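Local coordinates for protein pullulanase (Klebsiella oxytoca, PDB 2YOC) that hydrolyses the alpha-1,6-glucosidic linkages of pullulan and related branched dextrins, and is a substrate of a type 2 secretion system, at residues V162-H168 with S262-Q267; K172-P178 with Y230-P236; K183-Y189 with T249-A255. One frame throughout, in Å; residues are numbered along the deposited sequence.

How the contacts relate
All three contacts belong to one mixed beta-sheet in the pullulanase N2 domain, a member of the E-set clan. Contact 1 supplies its centre, where strand 167-169 runs parallel to strand 260-267; contact 2 continues it through 174-176 to 232-234, and contact 3 forms the other flank, 248-254 with 185-191. Their centres lie about 13 Å (contacts 1 and 2), about 10 Å (1 and 3) and about 11 Å (2 and 3) apart. Trp-177 of contact 2 spans all three: CE2 lies 3.6 Å from Thr-264 CG2, CH2 3.7 Å from Ala-253 CB. Bound calcium lies about 9 Å from the Tyr-230 side chain and about 11 Å from that of His-168, neither being a ligand.

Contact 1 of 3, residues V162-H168 with S262-Q267; sequences VALAEAH and SATQVQ
Residues 162-164 run irregularly beside strand 262-267; Leu-164 takes a positive phi (58/-176), and the chain turns at Ala-165 (-131/62) and Glu-166 (-72/-31) before Ala-167 and His-168 become strand, pairing in parallel with Val-266 (CA-CA 4.8 Å) and Gln-267 (4.7 Å). Ala-163 N donates to Ala-263 O, Gln-265 N to Leu-164 O and Gln-267 N to Ala-167 O, each at 2.9 Å. Where the backbone pairing lapses, Thr-264 (chi1 t) fills in: OG1 donates to Ala-163 O and accepts from Glu-166 N, both at 2.9 Å. This is the parallel strand pair at the middle of the N2 domain's mixed sheet, its other strand neighbours being antiparallel. Gln-267 (m, t) sends NE2 to Ala-165 O (2.9 Å) and to Asn-620 O, while its CB lies over one face of the His-168 ring. His-168 NE2 is hydrogen-bonded to Glu-621 O, and Glu-166 OE1 to NE1 of Trp-177. Apolar contacts are small: Val-162 CG2 to Ala-263 CB 3.8 Å, Ala-167 CB to Val-266 CG2 4.1 Å.

Contact 2 of 3, residues K172-P178 with Y230-P236; sequences KNTLLWP and YAAFKLP
Leu-175, Phe-233 and Leu-235 form the apolar centre: Leu-175 (chi1 t) sets CD1 4.2 Å from Phe-233 CD1 and CB 4.0 Å from Leu-235 CD1. Leu-175 and Phe-233 belong to an antiparallel pair of short strands, 174-176 and 232-234, in the mixed sheet of the N2 domain; the axes come within 4.8 Å at 150°, and Leu-235 follows directly after the second. Trp-177 CB adds to this side, 4.2 Å from Phe-233 CE1. On the other face, Leu-176 (m, t) brings CD2 to 3.8 Å from Ala-232 CB and CB to 3.9 Å from Tyr-230 CB. Tyr-230 (chi1 m) receives Pro-178 in a CH-pi contact, Pro-178 CG standing 3.8 Å from the Tyr-230 ring centroid, 16° off its normal; Pro-178 also packs on Pro-213 of the second subunit. Leu-175 and Phe-233 are the hydrogen-bonded pair, Leu-175 N to Phe-233 O 3.0 Å and Phe-233 N to Leu-175 O 2.9 Å, flanked by the non-hydrogen-bonded pairs Thr-174/Lys-234 and Leu-176/Ala-232. Beyond them, Trp-177 N donates to Ala-231 O (2.8 Å). At the polar edge, Asn-173 O accepts from Leu-235 N at 2.8 Å.

Contact 3 of 3, residues K183-Y189 with T249-A255; sequences KPIVRLY and TVAIAAA
Tyr-189 and Ile-252 lose the most surface, followed by Ile-185, and all three project from the same face of an antiparallel strand pair. Tyr-189 (chi1 m) lays its ring obliquely against Ile-252 (m, t), with CD1 of Tyr-189 3.6 Å from CD1 of Ile-252. Ile-185 (m, m) meets Ala-254, CB to CB 3.8 Å, and its CG1 approaches Ala-255 O at 3.5 Å. Beneath them strands 185-189 and 249-254 cross at 162°, axes 4.7 Å apart, with three hydrogen-bonded pairs. Ile-185 N to Ala-254 O is 3.0 Å and Ala-254 N to Ile-185 O 2.9 Å; Arg-187 and Ile-252 exchange two bonds of 2.8 Å, N to O each way; Tyr-189 N reaches Val-250 O at 2.9 Å, and Val-250 N reaches Tyr-189 O at 2.8 Å. Between them lie the non-hydrogen-bonded pairs Val-186/Ala-253 and Leu-188/Ala-251. Arg-187 NH1 donates to Tyr-189 OH (2.8 Å), and its guanidinium makes a cation-pi contact with Tyr-208. In this E-set-clan domain, Val-23 of strand 23-24 and Phe-204 of strand 203-204 touch the Tyr-189/Ile-252 face, while on the opposite face Trp-177 packs on Ala-251 and Ala-253, and strand 260-267 pairs with the far edge of 248-254.

Contact 1 of 3, residues V162-H168 with S262-Q267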
loop_
_atom_site.group_PDB
_atom_site.type_symbol
_atom_site.label_atom_id
_atom_site.label_comp_id
_atom_site.label_asym_id
_atom_site.label_seq_id
_atom_site.Cartn_x
_atom_site.Cartn_y
_atom_site.Cartn_z
ATOM N N VAL B 162 4.712 -29.597 48.138
ATOM C CA VAL B 162 4.972 -28.279 47.649
ATOM C C VAL B 162 5.821 -28.340 46.399
ATOM O O VAL B 162 6.908 -28.915 46.419
ATOM C CB VAL B 162 5.502 -27.314 48.747
ATOM C CG1 VAL B 162 5.436 -25.862 48.279
ATOM C CG2 VAL B 162 4.803 -27.490 50.093
ATOM N N ALA B 163 5.271 -27.802 45.295
ATOM C CA ALA B 163 5.887 -27.765 43.970
ATOM C C ALA B 163 5.659 -26.418 43.293
ATOM O O ALA B 163 4.569 -25.852 43.421
ATOM C CB ALA B 163 5.305 -28.865 43.104
ATOM N N LEU B 164 6.677 -25.925 42.542
ATOM C CA LEU B 164 6.659 -24.651 41.783
ATOM C C LEU B 164 6.381 -23.395 42.657
ATOM O O LEU B 164 6.328 -23.509 43.880
ATOM C CB LEU B 164 5.706 -24.714 40.551
ATOM C CG LEU B 164 5.702 -26.001 39.706
ATOM C CD1 LEU B 164 4.370 -26.208 39.038
ATOM C CD2 LEU B 164 6.792 -25.994 38.681
ATOM N N ALA B 165 6.271 -22.204 42.043
ATOM C CA ALA B 165 6.012 -20.954 42.754
ATOM C C ALA B 165 4.865 -20.220 42.039
ATOM O O ALA B 165 5.043 -19.134 41.482
ATOM C CB ALA B 165 7.264 -20.108 42.770
ATOM N N GLU B 166 3.691 -20.868 42.024
ATOM C CA GLU B 166 2.496 -20.439 41.309
ATOM C C GLU B 166 1.793 -19.239 41.893
ATOM O O GLU B 166 1.170 -18.504 41.135
ATOM C CB GLU B 166 1.497 -21.610 41.172
ATOM C CG GLU B 166 2.015 -22.837 40.432
ATOM C CD GLU B 166 1.150 -24.067 40.630
ATOM O OE1 GLU B 166 -0.096 -23.940 40.595
ATOM O OE2 GLU B 166 1.725 -25.158 40.854
ATOM N N ALA B 167 1.850 -19.059 43.226
ATOM C CA ALA B 167 1.181 -17.968 43.958
ATOM C C ALA B 167 2.008 -16.655 44.046
ATOM O O ALA B 167 3.246 -16.669 44.005
ATOM C CB ALA B 167 0.741 -18.443 45.347
ATOM N N HIS B 168 1.297 -15.521 44.146
ATOM C CA HIS B 168 1.883 -14.192 44.111
ATOM C C HIS B 168 1.320 -13.279 45.182
ATOM O O HIS B 168 0.181 -12.810 45.066
ATOM C CB HIS B 168 1.622 -13.553 42.712
ATOM C CG HIS B 168 2.359 -14.209 41.585
ATOM N ND1 HIS B 168 3.282 -13.522 40.845
ATOM C CD2 HIS B 168 2.278 -15.478 41.109
ATOM C CE1 HIS B 168 3.745 -14.386 39.952
ATOM N NE2 HIS B 168 3.178 -15.581 40.088
ATOM N N SER B 262 -3.299 -28.978 45.774
ATOM C CA SER B 262 -2.078 -28.258 45.409
ATOM C C SER B 262 -1.435 -27.526 46.592
ATOM O O SER B 262 -2.126 -27.000 47.473
ATOM C CB SER B 262 -2.390 -27.251 44.299
ATOM O OG SER B 262 -1.362 -27.191 43.322
ATOM N N ALA B 263 -0.098 -27.485 46.569
ATOM C CA ALA B 263 0.776 -26.794 47.513
ATOM C C ALA B 263 1.905 -26.178 46.667
ATOM O O ALA B 263 2.606 -26.902 45.952
ATOM C CB ALA B 263 1.333 -27.776 48.538
ATOM N N THR B 264 2.027 -24.843 46.689
ATOM C CA THR B 264 3.016 -24.108 45.885
ATOM C C THR B 264 3.720 -23.020 46.710
ATOM O O THR B 264 3.150 -22.519 47.687
ATOM C CB THR B 264 2.341 -23.538 44.601
ATOM O OG1 THR B 264 3.319 -23.279 43.590
ATOM C CG2 THR B 264 1.493 -22.289 44.870
ATOM N N GLN B 265 4.946 -22.636 46.295
ATOM C CA GLN B 265 5.713 -21.570 46.940
ATOM C C GLN B 265 5.139 -20.212 46.516
ATOM O O GLN B 265 4.408 -20.130 45.518
ATOM C CB GLN B 265 7.210 -21.668 46.624
ATOM C CG GLN B 265 7.903 -22.877 47.233
ATOM C CD GLN B 265 9.395 -22.663 47.359
ATOM O OE1 GLN B 265 10.216 -23.207 46.597
ATOM N NE2 GLN B 265 9.794 -21.864 48.347
ATOM N N VAL B 266 5.422 -19.157 47.301
ATOM C CA VAL B 266 4.865 -17.825 47.037
ATOM C C VAL B 266 5.935 -16.817 46.610
ATOM O O VAL B 266 6.979 -16.692 47.259
ATOM C CB VAL B 266 4.037 -17.317 48.260
ATOM C CG1 VAL B 266 3.325 -15.998 47.959
ATOM C CG2 VAL B 266 3.043 -18.366 48.749
ATOM N N GLN B 267 5.647 -16.090 45.536
ATOM C CA GLN B 267 6.456 -14.999 45.002
ATOM C C GLN B 267 5.981 -13.728 45.732
ATOM O O GLN B 267 4.816 -13.329 45.600
ATOM C CB GLN B 267 6.279 -14.910 43.473
ATOM C CG GLN B 267 7.039 -16.021 42.724
ATOM C CD GLN B 267 7.035 -15.862 41.217
ATOM O OE1 GLN B 267 7.424 -14.830 40.650
ATOM N NE2 GLN B 267 6.685 -16.929 40.536
#

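Contact 2 of 3, residues K172-P178 with Y230-P236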
loop_
_atom_site.group_PDB
_atom_site.type_symbol
_atom_site.label_atom_id
_atom_site.label_comp_id
_atom_site.label_asym_id
_atom_site.label_seq_id
_atom_site.Cartn_x
_atom_site.Cartn_y
_atom_site.Cartn_z
ATOM N N LYS B 172 -0.168 -6.176 50.619
ATOM C CA LYS B 172 -0.422 -6.556 52.008
ATOM C C LYS B 172 -1.609 -7.535 52.155
ATOM O O LYS B 172 -1.468 -8.576 52.794
ATOM C CB LYS B 172 -0.654 -5.303 52.870
ATOM C CG LYS B 172 0.591 -4.450 53.168
ATOM C CD LYS B 172 0.241 -2.927 53.233
ATOM C CE LYS B 172 1.162 -2.106 54.115
ATOM N NZ LYS B 172 1.070 -0.647 53.821
ATOM N N ASN B 173 -2.738 -7.233 51.498
ATOM C CA ASN B 173 -3.993 -7.992 51.560
ATOM C C ASN B 173 -4.251 -9.063 50.461
ATOM O O ASN B 173 -5.109 -9.923 50.650
ATOM C CB ASN B 173 -5.143 -6.989 51.514
ATOM C CG ASN B 173 -6.292 -7.304 52.425
ATOM O OD1 ASN B 173 -6.141 -7.891 53.515
ATOM N ND2 ASN B 173 -7.464 -6.847 52.028
ATOM N N THR B 174 -3.568 -8.979 49.309
ATOM C CA THR B 174 -3.854 -9.818 48.148
ATOM C C THR B 174 -2.832 -10.874 47.753
ATOM O O THR B 174 -1.641 -10.599 47.623
ATOM C CB THR B 174 -4.285 -8.907 46.997
ATOM O OG1 THR B 174 -5.337 -8.059 47.469
ATOM C CG2 THR B 174 -4.759 -9.668 45.781
ATOM N N LEU B 175 -3.333 -12.081 47.511
ATOM C CA LEU B 175 -2.545 -13.216 47.061
ATOM C C LEU B 175 -3.207 -13.712 45.764
ATOM O O LEU B 175 -4.410 -14.040 45.755
ATOM C CB LEU B 175 -2.503 -14.298 48.165
ATOM C CG LEU B 175 -1.794 -15.647 47.928
ATOM C CD1 LEU B 175 -2.659 -16.634 47.217
ATOM C CD2 LEU B 175 -0.433 -15.510 47.303
ATOM N N LEU B 176 -2.437 -13.696 44.653
ATOM C CA LEU B 176 -2.944 -14.132 43.348
ATOM C C LEU B 176 -2.487 -15.528 43.065
ATOM O O LEU B 176 -1.289 -15.820 43.166
ATOM C CB LEU B 176 -2.555 -13.196 42.196
ATOM C CG LEU B 176 -2.928 -11.727 42.344
ATOM C CD1 LEU B 176 -2.264 -10.916 41.284
ATOM C CD2 LEU B 176 -4.427 -11.517 42.305
ATOM N N TRP B 177 -3.451 -16.417 42.780
ATOM C CA TRP B 177 -3.161 -17.818 42.489
ATOM C C TRP B 177 -4.242 -18.479 41.640
ATOM O O TRP B 177 -5.346 -18.739 42.135
ATOM C CB TRP B 177 -2.900 -18.618 43.775
ATOM C CG TRP B 177 -2.433 -20.028 43.549
ATOM C CD1 TRP B 177 -1.687 -20.497 42.502
ATOM C CD2 TRP B 177 -2.588 -21.127 44.455
ATOM N NE1 TRP B 177 -1.406 -21.829 42.680
ATOM C CE2 TRP B 177 -1.949 -22.245 43.874
ATOM C CE3 TRP B 177 -3.267 -21.298 45.677
ATOM C CZ2 TRP B 177 -1.956 -23.511 44.481
ATOM C CZ3 TRP B 177 -3.266 -22.546 46.277
ATOM C CH2 TRP B 177 -2.600 -23.630 45.692
ATOM N N PRO B 178 -3.926 -18.804 40.369
ATOM C CA PRO B 178 -4.921 -19.515 39.535
ATOM C C PRO B 178 -5.244 -20.946 40.054
ATOM O O PRO B 178 -6.370 -21.432 39.883
ATOM C CB PRO B 178 -4.285 -19.538 38.133
ATOM C CG PRO B 178 -3.043 -18.727 38.232
ATOM C CD PRO B 178 -2.654 -18.597 39.652
ATOM N N TYR B 230 -5.277 -13.689 36.891
ATOM C CA TYR B 230 -5.086 -14.614 38.022
ATOM C C TYR B 230 -6.151 -14.445 39.125
ATOM O O TYR B 230 -6.569 -13.309 39.419
ATOM C CB TYR B 230 -3.712 -14.396 38.653
ATOM C CG TYR B 230 -2.528 -14.958 37.900
ATOM C CD1 TYR B 230 -2.487 -14.947 36.511
ATOM C CD2 TYR B 230 -1.409 -15.419 38.578
ATOM C CE1 TYR B 230 -1.385 -15.441 35.813
ATOM C CE2 TYR B 230 -0.316 -15.946 37.896
ATOM C CZ TYR B 230 -0.296 -15.938 36.509
ATOM O OH TYR B 230 0.806 -16.431 35.834
ATOM N N ALA B 231 -6.561 -15.584 39.740
ATOM C CA ALA B 231 -7.552 -15.654 40.812
ATOM C C ALA B 231 -7.068 -14.923 42.068
ATOM O O ALA B 231 -6.023 -15.288 42.633
ATOM C CB ALA B 231 -7.859 -17.111 41.140
ATOM N N ALA B 232 -7.837 -13.894 42.504
ATOM C CA ALA B 232 -7.525 -13.077 43.687
ATOM C C ALA B 232 -8.100 -13.635 44.990
ATOM O O ALA B 232 -9.243 -14.097 45.010
ATOM C CB ALA B 232 -7.989 -11.635 43.484
ATOM N N PHE B 233 -7.295 -13.573 46.078
ATOM C CA PHE B 233 -7.672 -14.011 47.427
ATOM C C PHE B 233 -7.297 -12.972 48.475
ATOM O O PHE B 233 -6.158 -12.502 48.497
ATOM C CB PHE B 233 -7.035 -15.364 47.789
ATOM C CG PHE B 233 -7.370 -16.458 46.809
ATOM C CD1 PHE B 233 -6.575 -16.679 45.692
ATOM C CD2 PHE B 233 -8.495 -17.254 46.985
ATOM C CE1 PHE B 233 -6.892 -17.691 44.779
ATOM C CE2 PHE B 233 -8.801 -18.261 46.072
ATOM C CZ PHE B 233 -8.002 -18.463 44.973
ATOM N N LYS B 234 -8.264 -12.629 49.345
ATOM C CA LYS B 234 -8.113 -11.665 50.443
ATOM C C LYS B 234 -7.526 -12.376 51.653
ATOM O O LYS B 234 -7.989 -13.463 52.002
ATOM C CB LYS B 234 -9.476 -11.042 50.795
ATOM C CG LYS B 234 -9.391 -9.753 51.592
ATOM C CD LYS B 234 -10.749 -9.307 52.113
ATOM C CE LYS B 234 -10.780 -7.916 52.728
ATOM N NZ LYS B 234 -10.732 -6.812 51.722
ATOM N N LEU B 235 -6.487 -11.781 52.278
ATOM C CA LEU B 235 -5.836 -12.334 53.481
ATOM C C LEU B 235 -6.648 -11.873 54.681
ATOM O O LEU B 235 -7.267 -10.812 54.579
ATOM C CB LEU B 235 -4.402 -11.786 53.630
ATOM C CG LEU B 235 -3.262 -12.659 53.127
ATOM C CD1 LEU B 235 -3.005 -12.425 51.635
ATOM C CD2 LEU B 235 -1.985 -12.380 53.894
ATOM N N PRO B 236 -6.614 -12.578 55.854
ATOM C CA PRO B 236 -7.357 -12.074 57.026
ATOM C C PRO B 236 -6.855 -10.707 57.491
ATOM O O PRO B 236 -5.745 -10.296 57.128
ATOM C CB PRO B 236 -7.140 -13.161 58.078
ATOM C CG PRO B 236 -5.953 -13.889 57.650
ATOM C CD PRO B 236 -5.932 -13.855 56.171
#

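Contact 3 of 3, residues K183-Y189 with T249-A255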
loop_
_atom_site.group_PDB
_atom_site.type_symbol
_atom_site.label_atom_id
_atom_site.label_comp_id
_atom_site.label_asym_id
_atom_site.label_seq_id
_atom_site.Cartn_x
_atom_site.Cartn_y
_atom_site.Cartn_z
ATOM N N LYS B 183 -11.550 -23.581 44.427
ATOM C CA LYS B 183 -11.254 -24.634 45.405
ATOM C C LYS B 183 -11.915 -24.340 46.753
ATOM O O LYS B 183 -11.973 -23.164 47.136
ATOM C CB LYS B 183 -9.743 -24.884 45.525
ATOM C CG LYS B 183 -9.040 -25.118 44.182
ATOM C CD LYS B 183 -9.647 -26.277 43.401
ATOM C CE LYS B 183 -8.939 -26.581 42.112
ATOM N NZ LYS B 183 -7.518 -26.970 42.319
ATOM N N PRO B 184 -12.503 -25.375 47.433
ATOM C CA PRO B 184 -13.209 -25.128 48.717
ATOM C C PRO B 184 -12.313 -24.630 49.866
ATOM O O PRO B 184 -12.700 -23.701 50.591
ATOM C CB PRO B 184 -13.886 -26.473 49.025
ATOM C CG PRO B 184 -13.113 -27.476 48.294
ATOM C CD PRO B 184 -12.536 -26.811 47.075
ATOM N N ILE B 185 -11.101 -25.214 49.998
ATOM C CA ILE B 185 -10.119 -24.788 50.994
ATOM C C ILE B 185 -8.920 -24.078 50.305
ATOM O O ILE B 185 -8.235 -24.682 49.466
ATOM C CB ILE B 185 -9.684 -25.949 51.945
ATOM C CG1 ILE B 185 -10.850 -26.468 52.833
ATOM C CG2 ILE B 185 -8.464 -25.552 52.783
ATOM C CD1 ILE B 185 -11.519 -25.392 53.834
ATOM N N VAL B 186 -8.706 -22.781 50.652
ATOM C CA VAL B 186 -7.584 -21.967 50.146
ATOM C C VAL B 186 -6.913 -21.321 51.348
ATOM O O VAL B 186 -7.541 -20.536 52.071
ATOM C CB VAL B 186 -7.963 -20.954 49.012
ATOM C CG1 VAL B 186 -6.798 -20.032 48.680
ATOM C CG2 VAL B 186 -8.423 -21.682 47.750
ATOM N N ARG B 187 -5.649 -21.693 51.592
ATOM C CA ARG B 187 -4.931 -21.180 52.763
ATOM C C ARG B 187 -3.504 -20.737 52.517
ATOM O O ARG B 187 -2.823 -21.266 51.631
ATOM C CB ARG B 187 -4.896 -22.243 53.862
ATOM C CG ARG B 187 -6.209 -22.463 54.568
ATOM C CD ARG B 187 -6.195 -23.841 55.198
ATOM N NE ARG B 187 -7.455 -24.151 55.866
ATOM C CZ ARG B 187 -7.656 -25.231 56.612
ATOM N NH1 ARG B 187 -6.673 -26.107 56.807
ATOM N NH2 ARG B 187 -8.842 -25.450 57.164
ATOM N N LEU B 188 -3.022 -19.830 53.380
ATOM C CA LEU B 188 -1.630 -19.421 53.340
ATOM C C LEU B 188 -0.885 -19.973 54.568
ATOM O O LEU B 188 -0.913 -19.370 55.636
ATOM C CB LEU B 188 -1.455 -17.900 53.165
ATOM C CG LEU B 188 -0.024 -17.381 53.001
ATOM C CD1 LEU B 188 0.639 -17.965 51.777
ATOM C CD2 LEU B 188 -0.013 -15.873 52.935
ATOM N N TYR B 189 -0.263 -21.150 54.406
ATOM C CA TYR B 189 0.533 -21.799 55.444
ATOM C C TYR B 189 1.884 -21.103 55.529
ATOM O O TYR B 189 2.379 -20.598 54.515
ATOM C CB TYR B 189 0.709 -23.306 55.139
ATOM C CG TYR B 189 -0.517 -24.136 55.477
ATOM C CD1 TYR B 189 -1.647 -24.118 54.656
ATOM C CD2 TYR B 189 -0.559 -24.916 56.631
ATOM C CE1 TYR B 189 -2.787 -24.857 54.978
ATOM C CE2 TYR B 189 -1.691 -25.661 56.962
ATOM C CZ TYR B 189 -2.808 -25.623 56.136
ATOM O OH TYR B 189 -3.922 -26.364 56.467
ATOM N N THR B 249 6.338 -19.184 53.243
ATOM C CA THR B 249 4.897 -19.135 53.042
ATOM C C THR B 249 4.606 -20.096 51.888
ATOM O O THR B 249 5.390 -20.195 50.937
ATOM C CB THR B 249 4.349 -17.739 52.720
ATOM O OG1 THR B 249 4.968 -17.251 51.533
ATOM C CG2 THR B 249 4.478 -16.770 53.871
ATOM N N VAL B 250 3.498 -20.814 51.979
ATOM C CA VAL B 250 3.117 -21.778 50.956
ATOM C C VAL B 250 1.604 -21.657 50.755
ATOM O O VAL B 250 0.854 -21.664 51.748
ATOM C CB VAL B 250 3.550 -23.219 51.365
ATOM C CG1 VAL B 250 2.803 -24.278 50.575
ATOM C CG2 VAL B 250 5.053 -23.413 51.221
ATOM N N ALA B 251 1.159 -21.538 49.480
ATOM C CA ALA B 251 -0.264 -21.475 49.184
ATOM C C ALA B 251 -0.830 -22.890 49.045
ATOM O O ALA B 251 -0.298 -23.707 48.280
ATOM C CB ALA B 251 -0.497 -20.680 47.930
ATOM N N ILE B 252 -1.854 -23.206 49.855
ATOM C CA ILE B 252 -2.452 -24.537 49.845
ATOM C C ILE B 252 -3.925 -24.550 49.454
ATOM O O ILE B 252 -4.738 -23.792 50.010
ATOM C CB ILE B 252 -2.115 -25.412 51.096
ATOM C CG1 ILE B 252 -0.591 -25.514 51.275
ATOM C CG2 ILE B 252 -2.727 -26.810 50.944
ATOM C CD1 ILE B 252 -0.059 -26.388 52.378
ATOM N N ALA B 253 -4.245 -25.428 48.472
ATOM C CA ALA B 253 -5.590 -25.704 47.969
ATOM C C ALA B 253 -5.966 -27.157 48.339
ATOM O O ALA B 253 -5.217 -28.112 48.057
ATOM C CB ALA B 253 -5.673 -25.472 46.460
ATOM N N ALA B 254 -7.111 -27.297 49.029
ATOM C CA ALA B 254 -7.623 -28.579 49.490
ATOM C C ALA B 254 -9.118 -28.743 49.248
ATOM O O ALA B 254 -9.861 -27.760 49.071
ATOM C CB ALA B 254 -7.310 -28.765 50.966
ATOM N N ALA B 255 -9.541 -30.036 49.259
ATOM C CA ALA B 255 -10.907 -30.547 49.115
ATOM C C ALA B 255 -11.766 -30.074 50.289
ATOM O O ALA B 255 -11.218 -29.530 51.258
ATOM C CB ALA B 255 -10.857 -32.069 49.121
#